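Local coordinates for putative major capsid protein (Cafeteriavirus-dependent mavirus, PDB 6G44) that probably forms the icosahedral shell of the virophage, its double jelly-roll subunits associating as trimers that tile the capsid, at residues 153-158 and 245-250. Sequence-based numbering, arbitrary orientation. Where two conformers were deposited one is given.
Sequences KIKAVS and ADDVKL. With SO4 (sulfate ion), chain P.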
ATOM      1  N   LYS C 153      20.474  11.758   8.634  0.50 12.33           N
ATOM      2  CA  LYS C 153      20.046  12.548   9.779  0.50 13.13           C
ATOM      3  C   LYS C 153      18.533  12.541   9.860  0.50 12.73           C
ATOM      4  O   LYS C 153      17.831  12.509   8.828  0.50 12.77           O
ATOM      5  CB  LYS C 153      20.470  13.998   9.653  0.50 13.99           C
ATOM      6  CG  LYS C 153      21.959  14.250   9.653  0.50 15.01           C
ATOM      7  CD  LYS C 153      22.192  15.731   9.842  0.50 15.86           C
ATOM      8  CE  LYS C 153      23.652  16.114   9.788  0.50 16.73           C
ATOM      9  NZ  LYS C 153      23.668  17.424   9.117  0.50 15.96           N
ATOM     10  N   ILE C 154      18.027  12.620  11.088  1.00 12.22           N
ATOM     11  CA  ILE C 154      16.593  12.672  11.370  1.00 11.95           C
ATOM     12  C   ILE C 154      16.343  13.920  12.185  1.00 12.71           C
ATOM     13  O   ILE C 154      17.076  14.184  13.149  1.00 12.28           O
ATOM     14  CB  ILE C 154      16.161  11.432  12.186  1.00 11.61           C
ATOM     15  CG1 ILE C 154      16.288  10.167  11.346  1.00 11.72           C
ATOM     16  CG2 ILE C 154      14.749  11.596  12.726  1.00 11.85           C
ATOM     17  CD1 ILE C 154      16.330   8.876  12.160  1.00 11.47           C
ATOM     18  N   LYS C 155      15.347  14.712  11.819  1.00 13.08           N
ATOM     19  CA  LYS C 155      15.010  15.949  12.545  1.00 13.59           C
ATOM     20  C   LYS C 155      13.523  16.043  12.760  1.00 14.55           C
ATOM     21  O   LYS C 155      12.733  15.735  11.856  1.00 14.78           O
ATOM     22  CB  LYS C 155      15.470  17.175  11.766  1.00 14.32           C
ATOM     23  CG  LYS C 155      16.969  17.213  11.501  1.00 15.05           C
ATOM     24  CD  LYS C 155      17.425  18.548  10.889  1.00 15.84           C
ATOM     25  CE  LYS C 155      16.754  18.854   9.553  1.00 16.57           C
ATOM     26  NZ  LYS C 155      17.352  20.081   8.938  1.00 17.71           N
ATOM     27  N   ALA C 156      13.109  16.462  13.957  1.00 13.71           N
ATOM     28  CA  ALA C 156      11.685  16.666  14.239  1.00 14.85           C
ATOM     29  C   ALA C 156      11.019  17.763  13.410  1.00 15.26           C
ATOM     30  O   ALA C 156       9.825  17.760  13.271  1.00 16.80           O
ATOM     31  CB  ALA C 156      11.461  16.909  15.740  1.00 15.89           C
ATOM     32  N   VAL C 157      11.802  18.681  12.858  1.00 16.53           N
ATOM     33  CA  VAL C 157      11.236  19.691  11.959  1.00 17.25           C
ATOM     34  C   VAL C 157      10.805  19.122  10.610  1.00 17.97           C
ATOM     35  O   VAL C 157      10.097  19.792   9.871  1.00 19.71           O
ATOM     36  CB  VAL C 157      12.178  20.893  11.726  1.00 18.45           C
ATOM     37  CG1 VAL C 157      12.417  21.637  13.048  1.00 19.81           C
ATOM     38  CG2 VAL C 157      13.481  20.500  11.056  1.00 18.55           C
ATOM     39  N   SER C 158      11.255  17.910  10.281  1.00 16.61           N
ATOM     40  CA  SER C 158      11.004  17.289   8.968  1.00 17.19           C
ATOM     41  C   SER C 158       9.928  16.243   9.051  1.00 16.78           C
ATOM     42  O   SER C 158       9.794  15.547  10.052  1.00 16.50           O
ATOM     43  CB  SER C 158      12.280  16.589   8.490  1.00 18.77           C
ATOM     44  OG  SER C 158      13.391  17.459   8.515  1.00 20.98           O
ATOM     45  N   ALA C 245      16.796  11.867  17.562  1.00 11.31           N
ATOM     46  CA  ALA C 245      16.843  12.818  16.455  1.00 12.01           C
ATOM     47  C   ALA C 245      18.060  13.741  16.558  1.00 12.69           C
ATOM     48  O   ALA C 245      18.489  14.129  17.655  1.00 13.11           O
ATOM     49  CB  ALA C 245      15.581  13.639  16.393  1.00 12.05           C
ATOM     50  N   ASP C 246      18.612  14.066  15.400  1.00 12.39           N
ATOM     51  CA  ASP C 246      19.818  14.880  15.298  1.00 14.10           C
ATOM     52  C   ASP C 246      19.616  16.335  15.636  1.00 14.87           C
ATOM     53  O   ASP C 246      20.620  17.043  15.721  1.00 17.85           O
ATOM     54  CB  ASP C 246      20.432  14.669  13.911  1.00 14.49           C
ATOM     55  CG  ASP C 246      20.833  13.226  13.707  1.00 15.36           C
ATOM     56  OD1 ASP C 246      21.878  12.820  14.304  1.00 17.63           O
ATOM     57  OD2 ASP C 246      20.078  12.448  13.065  1.00 13.54           O
ATOM     58  N   ASP C 247      18.374  16.789  15.837  1.00 14.21           N
ATOM     59  CA  ASP C 247      18.104  18.154  16.273  1.00 14.48           C
ATOM     60  C   ASP C 247      17.720  18.290  17.745  1.00 14.84           C
ATOM     61  O   ASP C 247      17.357  19.395  18.167  1.00 17.23           O
ATOM     62  CB  ASP C 247      17.138  18.896  15.338  1.00 14.77           C
ATOM     63  CG  ASP C 247      15.719  18.326  15.280  1.00 16.07           C
ATOM     64  OD1 ASP C 247      15.470  17.175  15.724  1.00 15.02           O
ATOM     65  OD2 ASP C 247      14.845  19.076  14.739  1.00 16.88           O
ATOM     66  N   VAL C 248      17.879  17.231  18.539  1.00 14.03           N
ATOM     67  CA  VAL C 248      17.811  17.376  20.000  1.00 14.21           C
ATOM     68  C   VAL C 248      19.062  18.139  20.430  1.00 14.64           C
ATOM     69  O   VAL C 248      20.163  17.814  20.018  1.00 16.14           O
ATOM     70  CB  VAL C 248      17.753  16.019  20.733  1.00 13.57           C
ATOM     71  CG1 VAL C 248      17.737  16.196  22.259  1.00 13.71           C
ATOM     72  CG2 VAL C 248      16.508  15.239  20.301  1.00 13.78           C
ATOM     73  N   LYS C 249      18.869  19.145  21.268  1.00 16.67           N
ATOM     74  CA  LYS C 249      19.985  19.980  21.713  1.00 17.85           C
ATOM     75  C   LYS C 249      20.654  19.383  22.959  1.00 17.68           C
ATOM     76  O   LYS C 249      19.995  18.765  23.819  1.00 17.10           O
ATOM     77  CB  LYS C 249      19.499  21.385  21.998  1.00 20.55           C
ATOM     78  CG  LYS C 249      18.940  22.113  20.782  1.00 23.48           C
ATOM     79  CD  LYS C 249      18.462  23.517  21.128  1.00 27.93           C
ATOM     80  CE  LYS C 249      18.078  24.290  19.873  1.00 31.31           C
ATOM     81  NZ  LYS C 249      17.325  25.539  20.181  1.00 35.54           N
ATOM     82  N   LEU C 250      21.967  19.602  23.038  1.00 18.21           N
ATOM     83  CA  LEU C 250      22.819  19.062  24.084  1.00 19.49           C
ATOM     84  C   LEU C 250      23.129  20.121  25.145  1.00 21.13           C
ATOM     85  O   LEU C 250      23.223  21.314  24.842  1.00 21.42           O
ATOM     86  CB  LEU C 250      24.145  18.588  23.483  1.00 20.34           C
ATOM     87  CG  LEU C 250      24.136  17.322  22.602  1.00 21.58           C
ATOM     88  CD1 LEU C 250      25.263  17.336  21.570  1.00 23.15           C
ATOM     89  CD2 LEU C 250      24.259  16.082  23.465  1.00 21.59           C
TER
HETATM   90  S   SO4 P 602      16.018  19.969   5.577  1.00 23.40           S
HETATM   91  O1  SO4 P 602      17.391  20.245   6.039  1.00 25.47           O
HETATM   92  O2  SO4 P 602      15.731  20.722   4.326  1.00 23.70           O
HETATM   93  O3  SO4 P 602      15.796  18.517   5.342  1.00 26.60           O
HETATM   94  O4  SO4 P 602      15.127  20.402   6.698  1.00 26.80           O
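Two loops of the double jelly-roll capsid protein meet here: 153-158, between helix 136-142 and strand 183-186, and the type I turn A245-V248 that follows strand 242-244. Successive aspartates of the turn grip the backbone of the other loop. D246, its CG beside its own backbone N (chi1 -62°), sets CB 3.5 Å from I154 O. D246 CG lies about equally far from I154 N and O. At the tip, D246 OD2 accepts the I154 N-H at 2.9 Å through its anti lone pair, in a nearly straight bond, and rests 3.3 Å from K153 CA, while OD1 turns to a salt bridge with K346. The backbone closes the ring, D246 N giving I154 O a short 2.7 Å bond almost along the C=O axis, so I154 is held at both its N-H and its carbonyl. D247 takes the crowded rotamer (chi1 65°), and D247 OD1 receives both A156 N, 3.0 Å away and above the carboxylate plane, and the side-chain amide of Q95. K155 crosses D247 at about a right angle, resting CB 3.6 Å from D247 OD2. Bent at chi3 (-60°), the lysine chain then runs out to a sulfate, probably from the crystallisation liquor, at the subunit interface, where K155 NZ donates a 2.9 Å hydrogen bond to sulfate O1.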